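Local coordinates for putative transcriptional regulator (Streptomyces coelicolor A3, PDB 2RA5), which probably regulates transcription as a GntR-family DNA-binding protein, with a UTRA domain that holds meso-tartaric acid in a pocket of this structure, at residues G68-R74 with E240-R246; P105-V111 with E137-T142; A148-L154 with E226-Y232. All coordinates share one frame. Residues are numbered along the deposited sequence.

Contact 1: G68-R74 with E240-R246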
loop_
_atom_site.group_PDB
_atom_site.type_symbol
_atom_site.label_atom_id
_atom_site.label_comp_id
_atom_site.label_asym_id
_atom_site.label_seq_id
_atom_site.Cartn_x
_atom_site.Cartn_y
_atom_site.Cartn_z
ATOM N N GLY A 68 -9.897 -8.611 -15.694
ATOM C CA GLY A 68 -9.870 -7.339 -14.990
ATOM C C GLY A 68 -9.807 -7.542 -13.484
ATOM O O GLY A 68 -10.255 -8.582 -12.983
ATOM N N LEU A 69 -9.261 -6.555 -12.767
ATOM C CA LEU A 69 -9.042 -6.670 -11.323
ATOM C C LEU A 69 -9.939 -5.756 -10.458
ATOM O O LEU A 69 -9.749 -4.546 -10.375
ATOM C CB LEU A 69 -7.559 -6.460 -11.000
ATOM C CG LEU A 69 -6.598 -7.555 -11.476
ATOM C CD1 LEU A 69 -5.191 -7.030 -11.751
ATOM C CD2 LEU A 69 -6.567 -8.683 -10.460
ATOM N N LEU A 70 -10.919 -6.361 -9.807
ATOM C CA LEU A 70 -11.724 -5.645 -8.840
ATOM C C LEU A 70 -11.054 -5.617 -7.445
ATOM O O LEU A 70 -10.267 -6.496 -7.083
ATOM C CB LEU A 70 -13.127 -6.248 -8.773
ATOM C CG LEU A 70 -14.152 -5.742 -9.799
ATOM C CD1 LEU A 70 -15.508 -6.387 -9.587
ATOM C CD2 LEU A 70 -14.309 -4.212 -9.770
ATOM N N VAL A 71 -11.376 -4.592 -6.670
ATOM C CA VAL A 71 -10.771 -4.388 -5.364
ATOM C C VAL A 71 -11.837 -4.212 -4.272
ATOM O O VAL A 71 -12.922 -3.665 -4.510
ATOM C CB VAL A 71 -9.750 -3.191 -5.415
ATOM C CG1 VAL A 71 -9.833 -2.256 -4.195
ATOM C CG2 VAL A 71 -8.334 -3.720 -5.607
ATOM N N ARG A 72 -11.532 -4.719 -3.086
ATOM C CA ARG A 72 -12.359 -4.511 -1.910
ATOM C C ARG A 72 -11.419 -4.151 -0.771
ATOM O O ARG A 72 -10.415 -4.830 -0.553
ATOM C CB ARG A 72 -13.122 -5.788 -1.559
ATOM C CG ARG A 72 -14.002 -6.347 -2.673
ATOM C CD ARG A 72 -14.500 -7.742 -2.290
ATOM N NE ARG A 72 -15.558 -8.218 -3.166
ATOM C CZ ARG A 72 -16.161 -9.392 -3.002
ATOM N NH1 ARG A 72 -15.798 -10.188 -1.985
ATOM N NH2 ARG A 72 -17.133 -9.774 -3.838
ATOM N N ARG A 73 -11.720 -3.082 -0.047
ATOM C CA ARG A 73 -10.866 -2.700 1.071
ATOM C C ARG A 73 -11.242 -3.511 2.304
ATOM O O ARG A 73 -12.422 -3.651 2.618
ATOM C CB ARG A 73 -11.032 -1.221 1.381
ATOM C CG ARG A 73 -10.733 -0.304 0.210
ATOM C CD ARG A 73 -10.960 1.164 0.618
ATOM N NE ARG A 73 -10.612 2.082 -0.459
ATOM C CZ ARG A 73 -10.523 3.403 -0.306
ATOM N NH1 ARG A 73 -10.763 3.960 0.888
ATOM N NH2 ARG A 73 -10.196 4.178 -1.343
ATOM N N ARG A 74 -10.236 -4.050 2.988
ATOM C CA ARG A 74 -10.439 -4.719 4.274
ATOM C C ARG A 74 -10.102 -3.803 5.448
ATOM O O ARG A 74 -11.247 -3.551 5.099
ATOM C CB ARG A 74 -9.719 -6.053 4.314
ATOM C CG ARG A 74 -10.613 -7.059 3.688
ATOM C CD ARG A 74 -9.931 -8.358 3.456
ATOM N NE ARG A 74 -10.831 -9.365 3.984
ATOM C CZ ARG A 74 -10.816 -10.647 3.666
ATOM N NH1 ARG A 74 -9.925 -11.152 2.805
ATOM N NH2 ARG A 74 -11.706 -11.422 4.241
ATOM N N GLU A 240 -5.310 -2.892 3.872
ATOM C CA GLU A 240 -5.779 -4.261 3.732
ATOM C C GLU A 240 -6.755 -4.292 2.584
ATOM O O GLU A 240 -7.712 -3.528 2.557
ATOM C CB GLU A 240 -6.482 -4.741 5.007
ATOM C CG GLU A 240 -5.610 -4.799 6.256
ATOM C CD GLU A 240 -4.570 -5.905 6.210
ATOM O OE1 GLU A 240 -4.813 -6.954 5.564
ATOM O OE2 GLU A 240 -3.502 -5.720 6.832
ATOM N N PHE A 241 -6.516 -5.167 1.624
ATOM C CA PHE A 241 -7.492 -5.341 0.573
ATOM C C PHE A 241 -7.482 -6.726 -0.071
ATOM O O PHE A 241 -6.620 -7.567 0.191
ATOM C CB PHE A 241 -7.346 -4.245 -0.481
ATOM C CG PHE A 241 -5.946 -4.057 -0.957
ATOM C CD1 PHE A 241 -5.070 -3.236 -0.266
ATOM C CD2 PHE A 241 -5.493 -4.720 -2.091
ATOM C CE1 PHE A 241 -3.764 -3.063 -0.697
ATOM C CE2 PHE A 241 -4.174 -4.554 -2.541
ATOM C CZ PHE A 241 -3.311 -3.724 -1.836
ATOM N N GLN A 242 -8.488 -6.949 -0.900
ATOM C CA GLN A 242 -8.622 -8.175 -1.636
ATOM C C GLN A 242 -8.657 -7.797 -3.104
ATOM O O GLN A 242 -9.294 -6.823 -3.479
ATOM C CB GLN A 242 -9.918 -8.872 -1.245
ATOM C CG GLN A 242 -10.180 -10.167 -2.002
ATOM C CD GLN A 242 -11.581 -10.729 -1.734
ATOM O OE1 GLN A 242 -11.838 -11.911 -1.951
ATOM N NE2 GLN A 242 -12.487 -9.880 -1.260
ATOM N N LEU A 243 -7.945 -8.561 -3.922
ATOM C CA LEU A 243 -7.992 -8.429 -5.375
ATOM C C LEU A 243 -8.774 -9.592 -5.964
ATOM O O LEU A 243 -8.619 -10.727 -5.530
ATOM C CB LEU A 243 -6.575 -8.442 -5.944
ATOM C CG LEU A 243 -5.825 -7.117 -6.041
ATOM C CD1 LEU A 243 -6.142 -6.204 -4.870
ATOM C CD2 LEU A 243 -4.336 -7.397 -6.142
ATOM N N LEU A 244 -9.608 -9.318 -6.955
ATOM C CA LEU A 244 -10.453 -10.355 -7.533
ATOM C C LEU A 244 -10.396 -10.314 -9.041
ATOM O O LEU A 244 -10.647 -9.274 -9.632
ATOM C CB LEU A 244 -11.918 -10.135 -7.133
ATOM C CG LEU A 244 -12.265 -10.059 -5.653
ATOM C CD1 LEU A 244 -13.676 -9.521 -5.464
ATOM C CD2 LEU A 244 -12.111 -11.427 -5.018
ATOM N N VAL A 245 -10.106 -11.442 -9.673
ATOM C CA VAL A 245 -10.313 -11.531 -11.114
ATOM C C VAL A 245 -11.818 -11.650 -11.390
ATOM O O VAL A 245 -12.459 -12.609 -10.964
ATOM C CB VAL A 245 -9.494 -12.689 -11.751
ATOM C CG1 VAL A 245 -10.084 -13.099 -13.095
ATOM C CG2 VAL A 245 -8.028 -12.275 -11.914
ATOM N N ARG A 246 -12.387 -10.661 -12.075
ATOM C CA ARG A 246 -13.830 -10.641 -12.281
ATOM C C ARG A 246 -14.186 -10.755 -13.751
ATOM O O ARG A 246 -13.956 -9.826 -14.522
ATOM C CB ARG A 246 -14.449 -9.365 -11.716
ATOM C CG ARG A 246 -15.880 -9.529 -11.228
ATOM C CD ARG A 246 -15.932 -9.499 -9.709
ATOM N NE ARG A 246 -16.016 -10.813 -9.078
ATOM C CZ ARG A 246 -17.008 -11.172 -8.268
ATOM N NH1 ARG A 246 -17.026 -12.378 -7.710
ATOM N NH2 ARG A 246 -17.986 -10.312 -8.010
#
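Arg72, with 104 Å² covered, and Leu70, with 84 Å², lose most surface where strand 69-73 pairs antiparallel with strand 240-245, a ribbon two-stranded within this chain. Each sits in a hydrogen-bonded pair: Leu70 N to Leu244 O and Leu244 N to Leu70 O are both 2.9 Å, Arg72 N to Gln242 O is 3.1 Å and Gln242 N to Arg72 O 2.9 Å. Both side chains lie on one face with Gln242 and Leu244, and Leu244 CD1 covers the Arg72 guanidinium, 3.2 Å from Arg72 NE. Val71 CG2 packs on Leu243 CD1 at 3.4 Å on the other face. The ribbon joins a GntR-family strand to the last strand of the chain, and both also pair with a strand of the second subunit, where Leu70 meets its counterpart. Arg74 N closes the far end on Glu240 O at 2.6 Å. Arg72 NH2 and Arg246 NH2, like charges, approach to 4.3 Å and no salt bridge joins the segments, so cohesion comes from backbone bonds and aliphatic cover.

Contact 2: P105-V111 with E137-T142. With SRT (S,R meso-tartaric acid), chain B.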
loop_
_atom_site.group_PDB
_atom_site.type_symbol
_atom_site.label_atom_id
_atom_site.label_comp_id
_atom_site.label_asym_id
_atom_site.label_seq_id
_atom_site.Cartn_x
_atom_site.Cartn_y
_atom_site.Cartn_z
ATOM N N PRO A 105 -12.810 5.183 13.006
ATOM C CA PRO A 105 -12.063 5.813 14.073
ATOM C C PRO A 105 -12.698 7.161 14.480
ATOM O O PRO A 105 -13.760 7.527 13.980
ATOM C CB PRO A 105 -10.797 6.187 13.309
ATOM C CG PRO A 105 -11.382 6.418 11.763
ATOM C CD PRO A 105 -12.875 6.111 11.888
ATOM N N ALA A 106 -12.023 7.926 15.336
ATOM C CA ALA A 106 -12.467 9.287 15.654
ATOM C C ALA A 106 -11.577 10.341 15.002
ATOM O O ALA A 106 -10.348 10.206 14.944
ATOM C CB ALA A 106 -12.525 9.509 17.153
ATOM N N THR A 107 -12.198 11.407 14.524
ATOM C CA THR A 107 -11.451 12.417 13.780
ATOM C C THR A 107 -11.422 13.777 14.482
ATOM O O THR A 107 -12.454 14.265 14.953
ATOM C CB THR A 107 -12.010 12.558 12.341
ATOM O OG1 THR A 107 -11.531 13.772 11.741
ATOM C CG2 THR A 107 -13.526 12.577 12.364
ATOM N N LYS A 108 -10.236 14.376 14.564
ATOM C CA LYS A 108 -10.090 15.734 15.094
ATOM C C LYS A 108 -9.389 16.697 14.126
ATOM O O LYS A 108 -8.230 16.499 13.760
ATOM C CB LYS A 108 -9.349 15.706 16.429
ATOM C CG LYS A 108 -10.173 15.096 17.548
ATOM C CD LYS A 108 -9.552 15.352 18.906
ATOM C CE LYS A 108 -10.380 14.717 20.014
ATOM N NZ LYS A 108 -9.723 14.870 21.347
ATOM N N VAL A 109 -10.089 17.749 13.721
ATOM C CA VAL A 109 -9.508 18.725 12.806
ATOM C C VAL A 109 -8.438 19.614 13.450
ATOM O O VAL A 109 -8.701 20.294 14.432
ATOM C CB VAL A 109 -10.574 19.644 12.226
ATOM C CG1 VAL A 109 -9.928 20.588 11.235
ATOM C CG2 VAL A 109 -11.676 18.836 11.572
ATOM N N LEU A 110 -7.239 19.619 12.877
ATOM C CA LEU A 110 -6.142 20.450 13.377
ATOM C C LEU A 110 -5.887 21.709 12.541
ATOM O O LEU A 110 -5.321 22.674 13.034
ATOM C CB LEU A 110 -4.847 19.644 13.451
ATOM C CG LEU A 110 -4.883 18.361 14.282
ATOM C CD1 LEU A 110 -3.474 17.984 14.706
ATOM C CD2 LEU A 110 -5.760 18.543 15.502
ATOM N N VAL A 111 -6.271 21.687 11.272
ATOM C CA VAL A 111 -6.094 22.841 10.408
ATOM C C VAL A 111 -7.211 22.929 9.385
ATOM O O VAL A 111 -7.521 21.969 8.684
ATOM C CB VAL A 111 -4.747 22.822 9.668
ATOM C CG1 VAL A 111 -4.753 23.871 8.568
ATOM C CG2 VAL A 111 -3.592 23.048 10.641
ATOM N N GLU A 137 -6.227 19.735 7.772
ATOM C CA GLU A 137 -5.433 18.744 8.477
ATOM C C GLU A 137 -6.262 18.042 9.567
ATOM O O GLU A 137 -6.917 18.694 10.374
ATOM C CB GLU A 137 -4.171 19.392 9.040
ATOM C CG GLU A 137 -3.268 19.942 7.958
ATOM C CD GLU A 137 -1.939 20.433 8.482
ATOM O OE1 GLU A 137 -1.317 21.290 7.814
ATOM O OE2 GLU A 137 -1.510 19.973 9.559
ATOM N N ARG A 138 -6.258 16.711 9.552
ATOM C CA ARG A 138 -6.975 15.915 10.551
ATOM C C ARG A 138 -6.070 14.887 11.227
ATOM O O ARG A 138 -5.201 14.285 10.595
ATOM C CB ARG A 138 -8.155 15.139 9.958
ATOM C CG ARG A 138 -9.264 15.941 9.347
ATOM C CD ARG A 138 -9.370 15.562 7.874
ATOM N NE ARG A 138 -10.415 14.591 7.576
ATOM C CZ ARG A 138 -10.444 13.852 6.474
ATOM N NH1 ARG A 138 -11.430 12.987 6.264
ATOM N NH2 ARG A 138 -9.467 13.969 5.584
ATOM N N LEU A 139 -6.299 14.685 12.519
ATOM C CA LEU A 139 -5.745 13.536 13.219
ATOM C C LEU A 139 -6.866 12.498 13.381
ATOM O O LEU A 139 -7.982 12.833 13.782
ATOM C CB LEU A 139 -5.180 13.964 14.569
ATOM C CG LEU A 139 -4.396 12.958 15.413
ATOM C CD1 LEU A 139 -3.050 12.617 14.794
ATOM C CD2 LEU A 139 -4.200 13.512 16.818
ATOM N N ARG A 140 -6.584 11.254 13.004
ATOM C CA ARG A 140 -7.523 10.154 13.220
ATOM C C ARG A 140 -7.050 9.328 14.393
ATOM O O ARG A 140 -5.894 8.899 14.440
ATOM C CB ARG A 140 -7.607 9.259 11.992
ATOM C CG ARG A 140 -8.354 9.885 10.860
ATOM C CD ARG A 140 -9.828 9.511 10.861
ATOM N NE ARG A 140 -10.255 9.318 9.476
ATOM C CZ ARG A 140 -11.213 10.011 8.870
ATOM N NH1 ARG A 140 -11.899 10.933 9.538
ATOM N NH2 ARG A 140 -11.499 9.760 7.597
ATOM N N LEU A 141 -7.929 9.104 15.356
ATOM C CA LEU A 141 -7.541 8.247 16.473
ATOM C C LEU A 141 -8.426 7.015 16.620
ATOM O O LEU A 141 -9.622 7.042 16.306
ATOM C CB LEU A 141 -7.479 9.023 17.794
ATOM C CG LEU A 141 -6.797 10.394 17.752
ATOM C CD1 LEU A 141 -7.798 11.441 17.280
ATOM C CD2 LEU A 141 -6.214 10.779 19.112
ATOM N N THR A 142 -7.809 5.937 17.090
ATOM C CA THR A 142 -8.522 4.718 17.452
ATOM C C THR A 142 -8.281 4.400 18.915
ATOM O O THR A 142 -7.126 4.239 19.338
ATOM C CB THR A 142 -8.050 3.517 16.626
ATOM O OG1 THR A 142 -6.611 3.461 16.630
ATOM C CG2 THR A 142 -8.588 3.626 15.199
HETATM O O1 SRT B . -9.592 11.593 3.283
HETATM O O11 SRT B . -8.874 9.550 3.789
HETATM C C1 SRT B . -9.745 10.473 3.849
HETATM C C2 SRT B . -11.002 10.236 4.667
HETATM O O2 SRT B . -11.881 11.360 4.554
HETATM C C3 SRT B . -11.697 8.909 4.297
HETATM O O3 SRT B . -12.542 8.422 5.348
HETATM C C4 SRT B . -12.546 9.062 3.073
HETATM O O4 SRT B . -13.776 9.350 3.185
HETATM O O41 SRT B . -11.943 8.880 1.995
#
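A classic beta bulge interrupts this antiparallel pairing of strands 106-111 and 137-142, at the edge of the UTRA-domain sheet within this chain. It forms at Glu137, whose O accepts both Leu110 N at 2.7 Å and Val111 N at 3.2 Å, while Glu137 N donates to Val111 O at 2.7 Å; its carboxylate turns to Arg135 and Tyr149. Arg138, opposite Val109, projects into the ligand pocket, where its NH1 makes a very short 2.4 Å hydrogen bond to O2 of the meso-tartaric acid and its NH2 a weak one to O1. Leu139, on the other face, pairs with Lys108: Lys108 N to Leu139 O is 2.8 Å, Leu139 N to Lys108 O 2.9 Å. Arg140 returns to the pocket, its NH2 2.8 Å from ligand O3; Leu171 and Arg215 complete the site. Ala106 N donates to Leu141 O and Leu141 N to Ala106 O, both at 2.7 Å. At Thr142 the contact ends with its CG2 3.9 Å from Pro105 CB.

Contact 3: A148-L154 with E226-Y232; sequences AYLCNYL and EFGTHTY
Two central neighbours of the six-stranded antiparallel UTRA sheet, strands 148-154 and 226-232, run at 174° with axes 4.6 Å apart, phi between -100° and -165° and psi between 108° and 152°. Tyr149-Thr231, Cys151-Thr229 and Tyr153-Phe227 are hydrogen-bonded pairs (CA-CA 5.1 to 5.3 Å); Ala148-Tyr232, Leu150-His230 and Asn152-Gly228 are non-hydrogen-bonded (CA-CA 4.3 to 4.7 Å). Tyr149 N donates to Thr231 O (2.8 Å) and Thr231 N to Tyr149 O (3.0 Å), which also accepts a weak bond from Thr231 OG1 (3.4 Å; chi1 p). Cys151 N reaches Thr229 O at 3.2 Å, Thr229 N Cys151 O at 2.8 Å, Tyr153 N Phe227 O at 2.8 Å and Phe227 N Tyr153 O at 3.0 Å. Ala148, Leu150, Asn152 and Leu154 turn their backbone bonds to strand 132-142, Glu226 to Thr217. Tyr149 OH (chi1 t) is satisfied by Glu137, Glu226 OE1 by Thr217. Tyr153 (m) and Phe227 (t) share one face, with helix 119-125 packed on them. On the other lie Leu150 (m, t), His230 (m), Tyr232 (m) and Asn152, which touches the bound meso-tartaric acid. There Ala148 CB sits 3.4 Å from Tyr232 CD2.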
loop_
_atom_site.group_PDB
_atom_site.type_symbol
_atom_site.label_atom_id
_atom_site.label_comp_id
_atom_site.label_asym_id
_atom_site.label_seq_id
_atom_site.Cartn_x
_atom_site.Cartn_y
_atom_site.Cartn_z
ATOM N N ALA A 148 -3.347 8.111 12.393
ATOM C CA ALA A 148 -2.960 8.692 11.121
ATOM C C ALA A 148 -3.048 10.210 11.153
ATOM O O ALA A 148 -3.877 10.782 11.872
ATOM C CB ALA A 148 -3.833 8.141 10.017
ATOM N N TYR A 149 -2.178 10.843 10.369
ATOM C CA TYR A 149 -2.209 12.290 10.138
ATOM C C TYR A 149 -2.581 12.625 8.679
ATOM O O TYR A 149 -1.839 12.304 7.752
ATOM C CB TYR A 149 -0.869 12.931 10.505
ATOM C CG TYR A 149 -1.030 14.393 10.766
ATOM C CD1 TYR A 149 -1.815 14.831 11.818
ATOM C CD2 TYR A 149 -0.438 15.341 9.944
ATOM C CE1 TYR A 149 -1.993 16.169 12.063
ATOM C CE2 TYR A 149 -0.612 16.690 10.180
ATOM C CZ TYR A 149 -1.393 17.097 11.246
ATOM O OH TYR A 149 -1.594 18.429 11.521
ATOM N N LEU A 150 -3.737 13.253 8.485
ATOM C CA LEU A 150 -4.292 13.474 7.152
ATOM C C LEU A 150 -4.281 14.940 6.697
ATOM O O LEU A 150 -5.065 15.739 7.201
ATOM C CB LEU A 150 -5.740 12.968 7.103
ATOM C CG LEU A 150 -6.084 11.579 7.655
ATOM C CD1 LEU A 150 -7.532 11.222 7.354
ATOM C CD2 LEU A 150 -5.125 10.520 7.117
ATOM N N CYS A 151 -3.414 15.286 5.743
ATOM C CA CYS A 151 -3.447 16.616 5.108
ATOM C C CYS A 151 -4.141 16.564 3.749
ATOM O O CYS A 151 -3.727 15.813 2.869
ATOM C CB CYS A 151 -2.036 17.198 4.914
ATOM S SG CYS A 151 -0.933 17.098 6.338
ATOM N N ASN A 152 -5.182 17.371 3.569
ATOM C CA ASN A 152 -5.840 17.458 2.261
ATOM C C ASN A 152 -5.926 18.855 1.644
ATOM O O ASN A 152 -6.009 19.866 2.343
ATOM C CB ASN A 152 -7.229 16.787 2.280
ATOM C CG ASN A 152 -7.165 15.323 2.708
ATOM O OD1 ASN A 152 -7.116 14.412 1.881
ATOM N ND2 ASN A 152 -7.128 15.098 4.001
ATOM N N TYR A 153 -5.904 18.897 0.317
ATOM C CA TYR A 153 -6.011 20.150 -0.410
ATOM C C TYR A 153 -7.135 20.069 -1.397
ATOM O O TYR A 153 -7.224 19.115 -2.161
ATOM C CB TYR A 153 -4.712 20.435 -1.143
ATOM C CG TYR A 153 -3.530 20.538 -0.208
ATOM C CD1 TYR A 153 -2.788 19.409 0.132
ATOM C CD2 TYR A 153 -3.157 21.762 0.335
ATOM C CE1 TYR A 153 -1.703 19.497 0.981
ATOM C CE2 TYR A 153 -2.077 21.860 1.192
ATOM C CZ TYR A 153 -1.351 20.722 1.511
ATOM O OH TYR A 153 -0.272 20.804 2.359
ATOM N N LEU A 154 -8.012 21.060 -1.366
ATOM C CA LEU A 154 -9.100 21.123 -2.325
ATOM C C LEU A 154 -9.015 22.407 -3.146
ATOM O O LEU A 154 -8.603 23.452 -2.644
ATOM C CB LEU A 154 -10.481 21.037 -1.662
ATOM C CG LEU A 154 -10.852 20.128 -0.491
ATOM C CD1 LEU A 154 -12.177 19.440 -0.825
ATOM C CD2 LEU A 154 -9.785 19.128 -0.212
ATOM N N GLU A 226 -9.482 16.717 -5.194
ATOM C CA GLU A 226 -8.896 16.523 -3.884
ATOM C C GLU A 226 -7.495 15.921 -4.029
ATOM O O GLU A 226 -7.265 15.029 -4.848
ATOM C CB GLU A 226 -9.802 15.601 -3.041
ATOM C CG GLU A 226 -9.284 15.302 -1.634
ATOM C CD GLU A 226 -8.312 14.113 -1.570
ATOM O OE1 GLU A 226 -8.387 13.202 -2.422
ATOM O OE2 GLU A 226 -7.469 14.076 -0.648
ATOM N N PHE A 227 -6.559 16.439 -3.246
ATOM C CA PHE A 227 -5.232 15.863 -3.127
ATOM C C PHE A 227 -4.905 15.630 -1.655
ATOM O O PHE A 227 -4.999 16.537 -0.829
ATOM C CB PHE A 227 -4.197 16.804 -3.702
ATOM C CG PHE A 227 -2.777 16.334 -3.509
ATOM C CD1 PHE A 227 -2.344 15.144 -4.082
ATOM C CD2 PHE A 227 -1.868 17.083 -2.767
ATOM C CE1 PHE A 227 -1.027 14.705 -3.929
ATOM C CE2 PHE A 227 -0.542 16.645 -2.604
ATOM C CZ PHE A 227 -0.124 15.458 -3.191
ATOM N N GLY A 228 -4.497 14.418 -1.326
ATOM C CA GLY A 228 -4.215 14.092 0.053
ATOM C C GLY A 228 -2.805 13.586 0.220
ATOM O O GLY A 228 -2.253 12.889 -0.632
ATOM N N THR A 229 -2.213 13.959 1.339
ATOM C CA THR A 229 -0.876 13.508 1.676
ATOM C C THR A 229 -0.939 13.053 3.138
ATOM O O THR A 229 -1.159 13.853 4.049
ATOM C CB THR A 229 0.188 14.621 1.375
ATOM O OG1 THR A 229 1.501 14.057 1.339
ATOM C CG2 THR A 229 0.121 15.802 2.371
ATOM N N HIS A 230 -0.789 11.748 3.345
ATOM C CA HIS A 230 -1.089 11.147 4.638
ATOM C C HIS A 230 0.060 10.346 5.221
ATOM O O HIS A 230 0.880 9.796 4.491
ATOM C CB HIS A 230 -2.294 10.223 4.503
ATOM C CG HIS A 230 -3.462 10.842 3.818
ATOM N ND1 HIS A 230 -4.154 10.215 2.813
ATOM C CD2 HIS A 230 -4.074 12.046 3.996
ATOM C CE1 HIS A 230 -5.144 10.985 2.399
ATOM N NE2 HIS A 230 -5.112 12.107 3.115
ATOM N N THR A 231 0.087 10.283 6.553
ATOM C CA THR A 231 1.015 9.446 7.320
ATOM C C THR A 231 0.254 8.531 8.279
ATOM O O THR A 231 -0.773 8.913 8.857
ATOM C CB THR A 231 1.971 10.293 8.161
ATOM O OG1 THR A 231 1.246 11.407 8.705
ATOM C CG2 THR A 231 3.120 10.797 7.319
ATOM N N TYR A 232 0.765 7.321 8.451
ATOM C CA TYR A 232 0.131 6.349 9.333
ATOM C C TYR A 232 1.156 5.682 10.229
ATOM O O TYR A 232 2.223 5.268 9.750
ATOM C CB TYR A 232 -0.552 5.260 8.516
ATOM C CG TYR A 232 -1.460 5.769 7.433
ATOM C CD1 TYR A 232 -0.957 6.107 6.185
ATOM C CD2 TYR A 232 -2.829 5.900 7.653
ATOM C CE1 TYR A 232 -1.794 6.573 5.186
ATOM C CE2 TYR A 232 -3.668 6.363 6.665
ATOM C CZ TYR A 232 -3.153 6.701 5.430
ATOM O OH TYR A 232 -4.001 7.163 4.438
#

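Contacts 2 and 3 belong to one six-stranded antiparallel sheet of the UTRA domain, their centres 11 Å apart. Strands 132-142 and 145-154 are neighbours in it, so the two touch directly: Arg138 O lies 2.8 Å from Leu150 N. Both present residues to the meso-tartaric acid on the same face. Contact 1, two-stranded within this chain and continued by a strand of the second subunit, is centred 28 Å from contact 2 and 23 Å from contact 3; it touches neither, although Arg73 comes near a bound meso-tartaric acid. The model starts at Gly68, so most of the GntR-family region is absent. After 68-74 and the unmodelled 75-104 come contact 2, then contact 3; 240-246 comes last, bringing both modelled ends together.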